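Local atomic coordinates of putative uncharacterized protein (Bacteroides thetaiotaomicron, PDB entry 2RBK), a protein that is probably a magnesium-dependent phosphatase of the haloacid dehalogenase-like superfamily, here holding a vanadate-type group in its active site in a trigonal-bipyramidal arrangement. Residues L5-D10 with E27-A32; E98-P103 with E159-P164; Y241-I246 with S252-H257. All coordinates share one frame; numbering follows the deposited sequence. Where two conformers were deposited one is given.

Interaction 1: L5-D10 with E27-A32. With MG (magnesium ion), chain B; VN4 (oxido(dioxo)vanadium), chain C.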
ATOM      1  N   LEU A   5      13.608   3.857   6.004  1.00  7.90           N
ATOM      2  CA  LEU A   5      13.261   2.778   5.060  1.00  7.79           C
ATOM      3  C   LEU A   5      11.752   2.710   4.942  1.00  7.76           C
ATOM      4  O   LEU A   5      11.047   2.717   5.964  1.00  8.92           O
ATOM      5  CB  LEU A   5      13.753   1.452   5.587  1.00  8.52           C
ATOM      6  CG  LEU A   5      15.246   1.360   5.991  1.00  8.33           C
ATOM      7  CD1 LEU A   5      15.558  -0.028   6.474  1.00 10.36           C
ATOM      8  CD2 LEU A   5      16.155   1.783   4.844  1.00 10.07           C
ATOM      9  N   PHE A   6      11.237   2.604   3.721  1.00  7.42           N
ATOM     10  CA  PHE A   6       9.832   2.514   3.450  1.00  7.92           C
ATOM     11  C   PHE A   6       9.538   1.229   2.685  1.00  7.37           C
ATOM     12  O   PHE A   6      10.007   1.081   1.563  1.00  8.57           O
ATOM     13  CB  PHE A   6       9.348   3.707   2.608  1.00  7.84           C
ATOM     14  CG  PHE A   6       9.514   4.998   3.368  1.00  7.82           C
ATOM     15  CD1 PHE A   6      10.657   5.781   3.304  1.00  8.26           C
ATOM     16  CD2 PHE A   6       8.474   5.432   4.203  1.00  7.81           C
ATOM     17  CE1 PHE A   6      10.775   6.930   4.043  1.00  9.53           C
ATOM     18  CE2 PHE A   6       8.595   6.588   4.955  1.00  8.49           C
ATOM     19  CZ  PHE A   6       9.746   7.343   4.849  1.00  9.05           C
ATOM     20  N   PHE A   7       8.785   0.336   3.308  1.00  7.60           N
ATOM     21  CA  PHE A   7       8.508  -0.989   2.739  1.00  7.67           C
ATOM     22  C   PHE A   7       7.035  -1.130   2.368  1.00  7.96           C
ATOM     23  O   PHE A   7       6.158  -1.059   3.228  1.00  8.47           O
ATOM     24  CB  PHE A   7       8.817  -2.081   3.728  1.00  8.40           C
ATOM     25  CG  PHE A   7      10.266  -2.206   4.087  1.00  7.94           C
ATOM     26  CD1 PHE A   7      10.784  -1.633   5.222  1.00  9.06           C
ATOM     27  CD2 PHE A   7      11.150  -2.903   3.251  1.00  8.74           C
ATOM     28  CE1 PHE A   7      12.123  -1.761   5.553  1.00  9.29           C
ATOM     29  CE2 PHE A   7      12.486  -3.009   3.584  1.00  9.09           C
ATOM     30  CZ  PHE A   7      12.978  -2.447   4.734  1.00  9.23           C
ATOM     31  N   ASP A   8       6.785  -1.437   1.082  1.00  8.25           N
ATOM     32  CA  ASP A   8       5.520  -2.051   0.726  1.00  8.24           C
ATOM     33  C   ASP A   8       5.376  -3.378   1.452  1.00  8.38           C
ATOM     34  O   ASP A   8       6.357  -4.001   1.843  1.00  8.91           O
ATOM     35  CB  ASP A   8       5.505  -2.267  -0.779  1.00  8.53           C
ATOM     36  CG  ASP A   8       4.302  -2.953  -1.301  1.00  8.72           C
ATOM     37  OD1 ASP A   8       4.467  -3.937  -2.062  1.00 10.00           O
ATOM     38  OD2 ASP A   8       3.166  -2.513  -0.967  1.00 10.19           O
ATOM     39  N   ILE A   9       4.120  -3.823   1.631  1.00  8.44           N
ATOM     40  CA  ILE A   9       3.902  -5.113   2.284  1.00  9.20           C
ATOM     41  C   ILE A   9       3.810  -6.219   1.203  1.00  8.67           C
ATOM     42  O   ILE A   9       4.694  -7.089   1.131  1.00  9.66           O
ATOM     43  CB  ILE A   9       2.642  -5.169   3.168  1.00  9.76           C
ATOM     44  CG1 ILE A   9       2.686  -4.117   4.261  1.00  9.29           C
ATOM     45  CG2 ILE A   9       2.471  -6.560   3.705  1.00 12.38           C
ATOM     46  CD1 ILE A   9       1.361  -4.005   5.018  1.00  9.58           C
ATOM     47  N   ASP A  10       2.753  -6.229   0.431  1.00 10.01           N
ATOM     48  CA  ASP A  10       2.453  -7.411  -0.399  1.00 10.13           C
ATOM     49  C   ASP A  10       3.412  -7.516  -1.580  1.00  9.42           C
ATOM     50  O   ASP A  10       3.524  -6.628  -2.403  1.00  9.96           O
ATOM     51  CB  ASP A  10       1.018  -7.339  -0.845  1.00 11.45           C
ATOM     52  CG  ASP A  10       0.088  -7.360   0.332  1.00 12.58           C
ATOM     53  OD1 ASP A  10       0.009  -8.425   0.976  1.00 15.52           O
ATOM     54  OD2 ASP A  10      -0.501  -6.297   0.654  1.00 13.31           O
ATOM     55  N   GLU A  27      15.452 -10.867   9.883  1.00 10.01           N
ATOM     56  CA  GLU A  27      16.834 -10.641  10.376  1.00 10.37           C
ATOM     57  C   GLU A  27      17.375  -9.305   9.899  1.00  9.43           C
ATOM     58  O   GLU A  27      18.025  -8.580  10.674  1.00 10.12           O
ATOM     59  CB  GLU A  27      17.714 -11.810   9.852  1.00 13.14           C
ATOM     60  CG  GLU A  27      17.365 -13.085  10.597  1.00 19.49           C
ATOM     61  CD  GLU A  27      17.910 -14.322   9.961  1.00 26.67           C
ATOM     62  OE1 GLU A  27      18.572 -14.292   8.907  1.00 39.36           O
ATOM     63  OE2 GLU A  27      17.675 -15.396  10.541  1.00 37.25           O
ATOM     64  N   ALA A  28      17.146  -8.933   8.643  1.00  9.32           N
ATOM     65  CA  ALA A  28      17.633  -7.677   8.120  1.00  9.31           C
ATOM     66  C   ALA A  28      17.016  -6.496   8.842  1.00  8.77           C
ATOM     67  O   ALA A  28      17.705  -5.515   9.137  1.00  9.26           O
ATOM     68  CB  ALA A  28      17.354  -7.619   6.599  1.00  9.97           C
ATOM     69  N   LEU A  29      15.717  -6.547   9.101  1.00  8.66           N
ATOM     70  CA  LEU A  29      15.042  -5.433   9.782  0.69  8.80           C
ATOM     71  C   LEU A  29      15.496  -5.368  11.228  1.00  9.08           C
ATOM     72  O   LEU A  29      15.635  -4.248  11.774  1.00  9.26           O
ATOM     73  CB  LEU A  29      13.529  -5.489   9.566  0.69  9.15           C
ATOM     74  CG  LEU A  29      13.020  -4.798   8.327  0.69  9.86           C
ATOM     75  CD1 LEU A  29      13.596  -5.349   7.047  0.69  9.87           C
ATOM     76  CD2 LEU A  29      11.495  -5.027   8.177  0.69 14.54           C
ATOM     77  N   GLU A  30      15.730  -6.487  11.889  1.00  9.50           N
ATOM     78  CA  GLU A  30      16.308  -6.456  13.252  1.00  9.75           C
ATOM     79  C   GLU A  30      17.646  -5.732  13.228  1.00  9.52           C
ATOM     80  O   GLU A  30      17.924  -4.865  14.079  1.00 10.24           O
ATOM     81  CB  GLU A  30      16.483  -7.886  13.770  1.00 10.70           C
ATOM     82  CG  GLU A  30      15.232  -8.528  14.327  1.00 11.67           C
ATOM     83  CD  GLU A  30      14.892  -8.140  15.743  1.00 14.22           C
ATOM     84  OE1 GLU A  30      15.642  -7.417  16.465  1.00 20.39           O
ATOM     85  OE2 GLU A  30      13.774  -8.482  16.206  1.00 15.57           O
ATOM     86  N   ALA A  31      18.492  -6.094  12.244  1.00  9.63           N
ATOM     87  CA  ALA A  31      19.813  -5.487  12.199  1.00 10.12           C
ATOM     88  C   ALA A  31      19.718  -3.979  11.906  1.00  9.30           C
ATOM     89  O   ALA A  31      20.427  -3.176  12.495  1.00 10.39           O
ATOM     90  CB  ALA A  31      20.654  -6.172  11.123  1.00 10.37           C
ATOM     91  N   ALA A  32      18.810  -3.590  10.995  1.00  9.01           N
ATOM     92  CA  ALA A  32      18.658  -2.174  10.645  1.00  8.81           C
ATOM     93  C   ALA A  32      18.126  -1.390  11.838  1.00  8.34           C
ATOM     94  O   ALA A  32      18.555  -0.253  12.103  1.00  9.00           O
ATOM     95  CB  ALA A  32      17.773  -2.030   9.450  1.00  9.67           C
TER
HETATM   96 MG    MG B 501       3.154  -4.817  -3.378  1.00  9.90          MG
HETATM   97  V   VN4 C 601       1.248  -3.147  -0.905  1.00 15.22           V
HETATM   98  O1  VN4 C 601       1.386  -3.576   0.697  1.00 18.50           O
HETATM   99  O2  VN4 C 601       1.561  -4.321  -2.178  1.00 10.41           O
HETATM  100  O3  VN4 C 601       0.206  -1.768  -1.527  1.00 15.03           O
HETATM  101  O   HOH W   1       2.936  -2.996  -4.390  1.00 10.58           O
HETATM  102  O   HOH W   2       2.094  -5.947  -4.768  1.00 11.48           O
HETATM  103  O   HOH W   3      -0.714  -3.870  -0.533  1.00 19.13           O
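Phe7, on strand 4-7, reaches out to Leu29 on helix 23-34, and the two side chains pass alongside each other, pointing opposite ways. The ring leads with its far corner: Phe7 CZ is 3.8 Å from Leu29 CD1, while Leu29 CD2 lies over one ring face. Leu29 has a second conformer, so this fit is less certain than the strand side of the contact. Phe7 CG stands anti to its own carbonyl carbon (chi1 -66°), which carries the ring out from the strand toward the helix. One helical turn on, Ala32 meets the other inward residue of the strand, with Leu5 CD1 4.2 Å from Ala32 CB. Both pairs are buried and wholly apolar; Phe209 stacks on the Phe7 ring, and Met255 of helix 250-258 packs on Leu5 and Ala32.

Just past the strand the chain turns polar. The Asp8 carboxylate is split between two centres: OD1 binds magnesium at 2.1 Å, and OD2 is 2.0 Å from the vanadium. Water 3 occupies the other apical position at 2.1 Å from vanadium, nearly in line with Asp8 OD2 at about 171°, and the three oxygens of the vanadium group make the belt between them. Two backbone amides grip one belt oxygen, VN4 O1: Ile9 N at 2.9 Å, and Asp10 N along a straighter bond of 162°. Asp10 O also binds the magnesium, and Asp211 and two waters help to complete that site. Arg45 forms a salt bridge with Asp10 OD2.

An aspartate bonded in line at the end of a strand is consistent with the nucleophile of the DxDx(T/V) motif, here in the first beta-alpha-beta unit of a haloacid dehalogenase core.

Interaction 2: E98-P103 with E159-P164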
ATOM      1  N   GLU A  98     -22.028  -0.383  -9.280  1.00 15.57           N
ATOM      2  CA  GLU A  98     -23.322  -1.037  -9.198  1.00 17.34           C
ATOM      3  C   GLU A  98     -23.890  -1.302 -10.585  1.00 18.27           C
ATOM      4  O   GLU A  98     -24.422  -2.403 -10.851  1.00 21.36           O
ATOM      5  CB  GLU A  98     -24.290  -0.148  -8.379  1.00 18.73           C
ATOM      6  CG  GLU A  98     -25.634  -0.813  -8.143  1.00 21.16           C
ATOM      7  CD  GLU A  98     -26.586  -0.185  -7.175  1.00 25.83           C
ATOM      8  OE1 GLU A  98     -26.487   0.921  -6.627  1.00 33.76           O
ATOM      9  OE2 GLU A  98     -27.583  -0.951  -6.946  1.00 38.99           O
ATOM     10  N   LYS A  99     -23.792  -0.338 -11.482  1.00 18.88           N
ATOM     11  CA  LYS A  99     -24.277  -0.511 -12.853  1.00 22.19           C
ATOM     12  C   LYS A  99     -23.555  -1.610 -13.610  1.00 21.51           C
ATOM     13  O   LYS A  99     -24.120  -2.404 -14.380  1.00 23.34           O
ATOM     14  CB  LYS A  99     -24.127   0.836 -13.583  1.00 26.13           C
ATOM     15  CG  LYS A  99     -24.419   0.838 -15.088  1.00 31.59           C
ATOM     16  CD  LYS A  99     -24.080   2.159 -15.815  1.00 35.81           C
ATOM     17  CE  LYS A  99     -22.553   2.280 -16.011  1.00 42.21           C
ATOM     18  NZ  LYS A  99     -21.999   3.637 -15.727  1.00 51.97           N
ATOM     19  N   LYS A 100     -22.228  -1.712 -13.363  1.00 19.53           N
ATOM     20  CA  LYS A 100     -21.382  -2.690 -14.126  1.00 20.02           C
ATOM     21  C   LYS A 100     -21.399  -4.068 -13.524  1.00 20.02           C
ATOM     22  O   LYS A 100     -20.846  -4.995 -14.140  1.00 25.51           O
ATOM     23  CB  LYS A 100     -19.929  -2.241 -14.184  1.00 22.49           C
ATOM     24  CG  LYS A 100     -19.460  -1.044 -15.044  1.00 25.83           C
ATOM     25  CD  LYS A 100     -19.463  -1.313 -16.522  1.00 33.08           C
ATOM     26  CE  LYS A 100     -19.170  -0.102 -17.406  1.00 34.45           C
ATOM     27  NZ  LYS A 100     -18.990  -0.645 -18.811  1.00 37.36           N
ATOM     28  N   GLY A 101     -21.993  -4.166 -12.314  1.00 17.78           N
ATOM     29  CA  GLY A 101     -22.004  -5.408 -11.599  1.00 18.95           C
ATOM     30  C   GLY A 101     -20.684  -5.872 -11.054  1.00 19.99           C
ATOM     31  O   GLY A 101     -20.435  -7.091 -11.113  1.00 22.00           O
ATOM     32  N   VAL A 102     -19.862  -4.928 -10.569  1.00 16.97           N
ATOM     33  CA  VAL A 102     -18.626  -5.331  -9.909  1.00 16.79           C
ATOM     34  C   VAL A 102     -18.607  -4.821  -8.494  1.00 15.70           C
ATOM     35  O   VAL A 102     -19.238  -3.829  -8.121  1.00 15.57           O
ATOM     36  CB  VAL A 102     -17.409  -4.861 -10.689  1.00 18.72           C
ATOM     37  CG1 VAL A 102     -17.433  -5.376 -12.130  1.00 23.17           C
ATOM     38  CG2 VAL A 102     -17.345  -3.369 -10.762  1.00 20.19           C
ATOM     39  N   PRO A 103     -17.860  -5.531  -7.634  1.00 14.05           N
ATOM     40  CA  PRO A 103     -17.820  -5.144  -6.231  1.00 13.53           C
ATOM     41  C   PRO A 103     -16.867  -3.967  -5.996  1.00 12.27           C
ATOM     42  O   PRO A 103     -15.975  -3.643  -6.806  1.00 13.53           O
ATOM     43  CB  PRO A 103     -17.232  -6.368  -5.527  1.00 16.26           C
ATOM     44  CG  PRO A 103     -16.744  -7.283  -6.582  1.00 20.00           C
ATOM     45  CD  PRO A 103     -17.228  -6.800  -7.908  1.00 16.77           C
ATOM     46  N   GLU A 159     -11.523   0.931 -15.706  1.00 18.99           N
ATOM     47  CA  GLU A 159     -10.900   2.102 -15.103  1.00 19.02           C
ATOM     48  C   GLU A 159     -10.968   3.259 -16.081  1.00 19.24           C
ATOM     49  O   GLU A 159     -11.330   4.321 -15.666  1.00 21.24           O
ATOM     50  CB  GLU A 159      -9.480   1.766 -14.669  1.00 19.27           C
ATOM     51  CG  GLU A 159      -8.609   2.920 -14.221  1.00 22.33           C
ATOM     52  CD  GLU A 159      -7.194   2.477 -13.905  1.00 26.12           C
ATOM     53  OE1 GLU A 159      -6.938   1.277 -13.637  1.00 27.67           O
ATOM     54  OE2 GLU A 159      -6.265   3.327 -13.904  1.00 27.34           O
ATOM     55  N   LYS A 160     -10.593   3.066 -17.372  1.00 19.31           N
ATOM     56  CA  LYS A 160     -10.643   4.191 -18.305  1.00 21.94           C
ATOM     57  C   LYS A 160     -12.070   4.664 -18.546  1.00 23.58           C
ATOM     58  O   LYS A 160     -12.310   5.852 -18.761  1.00 30.57           O
ATOM     59  CB  LYS A 160      -9.903   3.864 -19.620  1.00 24.43           C
ATOM     60  CG  LYS A 160      -8.425   3.501 -19.475  1.00 26.68           C
ATOM     61  CD  LYS A 160      -7.626   4.502 -18.681  1.00 26.82           C
ATOM     62  CE  LYS A 160      -6.139   4.453 -18.704  1.00 27.74           C
ATOM     63  NZ  LYS A 160      -5.421   5.611 -18.102  1.00 34.30           N
ATOM     64  N   GLU A 161     -13.050   3.774 -18.438  1.00 25.53           N
ATOM     65  CA  GLU A 161     -14.427   4.149 -18.592  1.00 26.74           C
ATOM     66  C   GLU A 161     -14.927   5.037 -17.431  1.00 26.60           C
ATOM     67  O   GLU A 161     -15.704   6.002 -17.668  1.00 31.61           O
ATOM     68  CB  GLU A 161     -15.323   2.900 -18.736  1.00 30.71           C
ATOM     69  CG  GLU A 161     -16.688   3.231 -19.351  1.00 37.39           C
ATOM     70  CD  GLU A 161     -17.599   2.017 -19.397  1.00 40.50           C
ATOM     71  OE1 GLU A 161     -17.029   0.884 -19.295  1.00 40.34           O
ATOM     72  OE2 GLU A 161     -18.832   2.278 -19.511  1.00 40.34           O
ATOM     73  N   VAL A 162     -14.547   4.728 -16.208  1.00 23.60           N
ATOM     74  CA  VAL A 162     -15.013   5.497 -15.057  1.00 21.33           C
ATOM     75  C   VAL A 162     -14.131   6.692 -14.760  1.00 20.28           C
ATOM     76  O   VAL A 162     -14.566   7.564 -14.008  1.00 22.87           O
ATOM     77  CB  VAL A 162     -15.118   4.615 -13.809  1.00 22.07           C
ATOM     78  CG1 VAL A 162     -13.758   4.299 -13.238  1.00 21.57           C
ATOM     79  CG2 VAL A 162     -15.919   5.288 -12.687  1.00 22.75           C
ATOM     80  N   LEU A 163     -12.943   6.728 -15.315  1.00 19.06           N
ATOM     81  CA  LEU A 163     -12.029   7.834 -14.997  0.64 18.77           C
ATOM     82  C   LEU A 163     -12.628   9.233 -15.125  1.00 20.78           C
ATOM     83  O   LEU A 163     -12.373  10.099 -14.286  1.00 20.10           O
ATOM     84  CB  LEU A 163     -10.800   7.686 -15.882  0.64 19.41           C
ATOM     85  CG  LEU A 163      -9.669   8.688 -15.828  0.64 21.35           C
ATOM     86  CD1 LEU A 163      -9.233   8.881 -14.398  0.64 23.69           C
ATOM     87  CD2 LEU A 163      -8.438   8.235 -16.621  0.64 24.54           C
ATOM     88  N   PRO A 164     -13.406   9.575 -16.142  1.00 24.32           N
ATOM     89  CA  PRO A 164     -13.961  10.926 -16.251  1.00 27.68           C
ATOM     90  C   PRO A 164     -14.863  11.261 -15.091  1.00 26.40           C
ATOM     91  O   PRO A 164     -15.025  12.455 -14.840  1.00 28.17           O
ATOM     92  CB  PRO A 164     -14.829  10.894 -17.522  1.00 33.54           C
ATOM     93  CG  PRO A 164     -14.066   9.876 -18.307  1.00 32.19           C
ATOM     94  CD  PRO A 164     -13.785   8.785 -17.298  1.00 29.14           C
TER
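A surface salt bridge between two helices joins Lys100, in the last turn of helix 87-100, to Glu161 of helix 156-162. The two side chains approach from opposite directions, and the contact is made by their ends, the ammonium and the CE next to it against the carboxylate. Lys100 NZ donates to Glu161 OE1 over 2.5 Å, a length short enough to be read with caution. The bond uses the syn lone pair of OE1, the one on the side of the second oxygen, and OE2 stays near, 3.0 Å from Lys100 NZ. Glu161 sends its CG anti to the backbone N (chi1 -161°) and runs on extended, so the carboxylate stands well out from its helix. Lys100 instead bends at chi2 (-72°) before straightening toward that carboxylate. Lys99 NZ, 5.1 Å from Glu161 OE2, does not touch it but probably adds to the positive field there. A methionine in place of Lys100 would probably leave the Glu161 carboxylate without its charged mate and free to turn.

Directly after Lys100 the helix stops at Gly101, whose positive phi (70°) belongs to a Schellman motif. Behind the bridge the same helices meet through apolar groups, Val162 resting on Met93 and Phe96. An exposed ion pair over such a seam is a helix-helix salt bridge, here in a part of the chain consistent with the cap domain of Cof-type phosphatases.

Interaction 3: Y241-I246 with S252-H257; sequences YVTAPI and SKAMKH
Aromatic stacking comes first: Tyr241 lays its ring on the imidazole of His257 in an offset stack, with centroids 4.3 Å apart and planes only 11° from parallel. The overlap is at the rims, Tyr241 CE1 sitting 3.4 Å from His257 CD2, each over a face of the other ring. The phenol oxygen lies over the root of the imidazole, Tyr241 OH being 3.6 Å from His257 CG. Both rings leave the backbone with CG anti to N (Tyr241 chi1 -177°, His257 chi1 167°), which brings the two rings together between strand and helix.

Apolar contacts continue along the helix. Ala254 CB approaches the Tyr241 ring obliquely, 4.1 Å from CE2, and also packs 3.9 Å from Thr243 CB. Ala244 CB touches the extended aliphatic chain of Lys253, at 3.9 Å from CD.

The polar groups find their bonds in the short connection between the segments. Thr243 OG1 donates its hydrogen bond to the carbonyl of Gly250, at the start of the helix, although it lies near the Ala254 amide as well. Lys253 NZ, beyond Ala244, bonds to the carbonyl of Glu248. Both ties pin helix 250-258 to the chain that leads into it.

Strand 241-242 is the edge strand beside 224-227, and Val226 from that neighbour packs on Thr243 and Ala254. Phe258 meets the Tyr241 ring edge-to-face, while Met255 and Ser252 turn to helix 23-34.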
ATOM      1  N   TYR A 241      17.612   0.423  -8.239  1.00 11.68           N
ATOM      2  CA  TYR A 241      18.247  -0.835  -7.997  1.00 11.27           C
ATOM      3  C   TYR A 241      17.198  -1.949  -8.053  1.00 10.01           C
ATOM      4  O   TYR A 241      16.162  -1.751  -7.396  1.00 11.64           O
ATOM      5  CB  TYR A 241      18.979  -0.826  -6.658  1.00 12.29           C
ATOM      6  CG  TYR A 241      19.747  -2.049  -6.287  1.00 12.47           C
ATOM      7  CD1 TYR A 241      21.027  -2.245  -6.776  1.00 14.79           C
ATOM      8  CD2 TYR A 241      19.224  -3.006  -5.471  1.00 12.20           C
ATOM      9  CE1 TYR A 241      21.696  -3.374  -6.414  1.00 16.72           C
ATOM     10  CE2 TYR A 241      19.904  -4.156  -5.068  1.00 12.15           C
ATOM     11  CZ  TYR A 241      21.153  -4.327  -5.574  1.00 14.22           C
ATOM     12  OH  TYR A 241      21.882  -5.443  -5.214  1.00 16.76           O
ATOM     13  N   VAL A 242      17.480  -3.027  -8.721  1.00 10.39           N
ATOM     14  CA  VAL A 242      16.579  -4.189  -8.740  1.00 10.17           C
ATOM     15  C   VAL A 242      17.249  -5.284  -7.934  1.00  9.99           C
ATOM     16  O   VAL A 242      18.363  -5.731  -8.289  1.00 12.66           O
ATOM     17  CB  VAL A 242      16.268  -4.637 -10.167  1.00 10.90           C
ATOM     18  CG1 VAL A 242      15.350  -5.856 -10.149  1.00 12.37           C
ATOM     19  CG2 VAL A 242      15.680  -3.519 -11.009  1.00 11.92           C
ATOM     20  N   THR A 243      16.613  -5.708  -6.843  1.00  9.41           N
ATOM     21  CA  THR A 243      17.137  -6.781  -6.050  1.00  9.84           C
ATOM     22  C   THR A 243      16.652  -8.147  -6.513  1.00  9.70           C
ATOM     23  O   THR A 243      15.932  -8.240  -7.515  1.00 10.91           O
ATOM     24  CB  THR A 243      16.847  -6.455  -4.557  1.00  9.34           C
ATOM     25  OG1 THR A 243      17.686  -7.287  -3.761  1.00  9.68           O
ATOM     26  CG2 THR A 243      15.383  -6.567  -4.169  1.00  9.96           C
ATOM     27  N   ALA A 244      17.040  -9.187  -5.776  1.00 10.17           N
ATOM     28  CA  ALA A 244      16.601 -10.529  -6.056  1.00 10.42           C
ATOM     29  C   ALA A 244      15.095 -10.652  -5.828  1.00 10.17           C
ATOM     30  O   ALA A 244      14.474  -9.800  -5.150  1.00 10.39           O
ATOM     31  CB  ALA A 244      17.339 -11.492  -5.154  1.00 12.24           C
ATOM     32  N   PRO A 245      14.486 -11.727  -6.298  1.00 10.98           N
ATOM     33  CA  PRO A 245      13.121 -12.027  -5.909  1.00 10.90           C
ATOM     34  C   PRO A 245      12.917 -12.092  -4.413  1.00 10.54           C
ATOM     35  O   PRO A 245      13.846 -12.427  -3.655  1.00 10.34           O
ATOM     36  CB  PRO A 245      12.828 -13.401  -6.579  1.00 13.82           C
ATOM     37  CG  PRO A 245      13.769 -13.376  -7.775  1.00 14.31           C
ATOM     38  CD  PRO A 245      15.026 -12.717  -7.258  1.00 12.66           C
ATOM     39  N   ILE A 246      11.679 -11.839  -3.988  1.00 10.47           N
ATOM     40  CA  ILE A 246      11.376 -11.792  -2.560  1.00  9.95           C
ATOM     41  C   ILE A 246      11.821 -13.044  -1.843  1.00  9.79           C
ATOM     42  O   ILE A 246      12.400 -12.981  -0.756  1.00 10.18           O
ATOM     43  CB  ILE A 246       9.870 -11.499  -2.346  1.00 10.44           C
ATOM     44  CG1 ILE A 246       9.596 -11.365  -0.840  1.00 10.30           C
ATOM     45  CG2 ILE A 246       8.931 -12.481  -3.004  1.00 12.05           C
ATOM     46  CD1 ILE A 246       8.258 -10.827  -0.519  1.00 12.01           C
ATOM     47  N   SER A 252      16.996  -8.527   2.181  1.00  8.63           N
ATOM     48  CA  SER A 252      18.272  -8.590   2.879  1.00  8.73           C
ATOM     49  C   SER A 252      19.438  -8.267   1.950  1.00  8.90           C
ATOM     50  O   SER A 252      20.348  -7.497   2.282  1.00  9.21           O
ATOM     51  CB  SER A 252      18.422  -9.978   3.508  1.00  9.84           C
ATOM     52  OG  SER A 252      19.712 -10.118   4.080  1.00 11.89           O
ATOM     53  N   LYS A 253      19.412  -8.839   0.743  1.00  8.89           N
ATOM     54  CA  LYS A 253      20.474  -8.583  -0.223  1.00  9.44           C
ATOM     55  C   LYS A 253      20.561  -7.118  -0.567  1.00  8.89           C
ATOM     56  O   LYS A 253      21.689  -6.569  -0.691  1.00 10.09           O
ATOM     57  CB  LYS A 253      20.275  -9.420  -1.487  1.00 10.58           C
ATOM     58  CG  LYS A 253      20.616 -10.886  -1.284  1.00 10.54           C
ATOM     59  CD  LYS A 253      20.139 -11.679  -2.502  1.00 11.64           C
ATOM     60  CE  LYS A 253      20.595 -13.148  -2.449  1.00 12.47           C
ATOM     61  NZ  LYS A 253      19.928 -13.922  -3.531  1.00 13.61           N
ATOM     62  N   ALA A 254      19.433  -6.452  -0.757  1.00  8.78           N
ATOM     63  CA  ALA A 254      19.470  -5.028  -1.078  1.00  8.86           C
ATOM     64  C   ALA A 254      20.064  -4.209   0.070  1.00  8.29           C
ATOM     65  O   ALA A 254      20.865  -3.303  -0.131  1.00  9.34           O
ATOM     66  CB  ALA A 254      18.091  -4.528  -1.459  1.00  9.34           C
ATOM     67  N   MET A 255      19.585  -4.519   1.279  1.00  8.42           N
ATOM     68  CA  MET A 255      20.082  -3.786   2.462  1.00  8.42           C
ATOM     69  C   MET A 255      21.578  -3.951   2.644  1.00  8.73           C
ATOM     70  O   MET A 255      22.293  -3.008   3.009  1.00 10.22           O
ATOM     71  CB  MET A 255      19.238  -4.135   3.659  1.00  8.82           C
ATOM     72  CG  MET A 255      17.808  -3.639   3.517  1.00  8.90           C
ATOM     73  SD  MET A 255      16.663  -4.222   4.786  1.00  9.27           S
ATOM     74  CE  MET A 255      17.377  -3.502   6.258  1.00 10.60           C
ATOM     75  N   LYS A 256      22.053  -5.164   2.424  1.00  8.85           N
ATOM     76  CA  LYS A 256      23.500  -5.425   2.493  1.00 10.02           C
ATOM     77  C   LYS A 256      24.244  -4.648   1.390  1.00  9.78           C
ATOM     78  O   LYS A 256      25.302  -4.082   1.631  1.00 11.43           O
ATOM     79  CB  LYS A 256      23.804  -6.916   2.422  1.00 11.45           C
ATOM     80  CG  LYS A 256      23.407  -7.658   3.670  1.00 14.08           C
ATOM     81  CD  LYS A 256      23.517  -9.172   3.523  1.00 18.95           C
ATOM     82  CE  LYS A 256      23.249  -9.922   4.839  1.00 24.56           C
ATOM     83  NZ  LYS A 256      23.541 -11.429   4.694  1.00 32.28           N
ATOM     84  N   HIS A 257      23.709  -4.665   0.184  1.00  9.87           N
ATOM     85  CA  HIS A 257      24.346  -3.978  -0.932  1.00 10.13           C
ATOM     86  C   HIS A 257      24.605  -2.517  -0.668  1.00  9.88           C
ATOM     87  O   HIS A 257      25.645  -1.965  -1.040  1.00 11.17           O
ATOM     88  CB  HIS A 257      23.453  -4.136  -2.180  1.00 10.84           C
ATOM     89  CG  HIS A 257      23.862  -3.197  -3.288  1.00 10.89           C
ATOM     90  ND1 HIS A 257      25.027  -3.387  -4.014  1.00 13.26           N
ATOM     91  CD2 HIS A 257      23.326  -2.032  -3.706  1.00 14.01           C
ATOM     92  CE1 HIS A 257      25.130  -2.361  -4.885  1.00 13.94           C
ATOM     93  NE2 HIS A 257      24.133  -1.548  -4.694  1.00 15.02           N
TER

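Along the chain the three contacts follow in series, each closing before the next opens. Interactions 1 and 3 share the large mixed sheet, strand 4-7 inside it and strand 241-242 at its edge, with centres 11 Å apart. Helices 23-34 and 250-258 lie side by side there: Met255 CE packs against Ala32 CB at 3.5 Å, so the first and last helices of the core close over the sheet together. Interaction 2 lies on the opposite side of the chain's centre, its nearest atoms about 17 Å from interaction 1 and about 23 Å from interaction 3. The metal site thus belongs to the core, and the ion pair to a separate, probably cap, region.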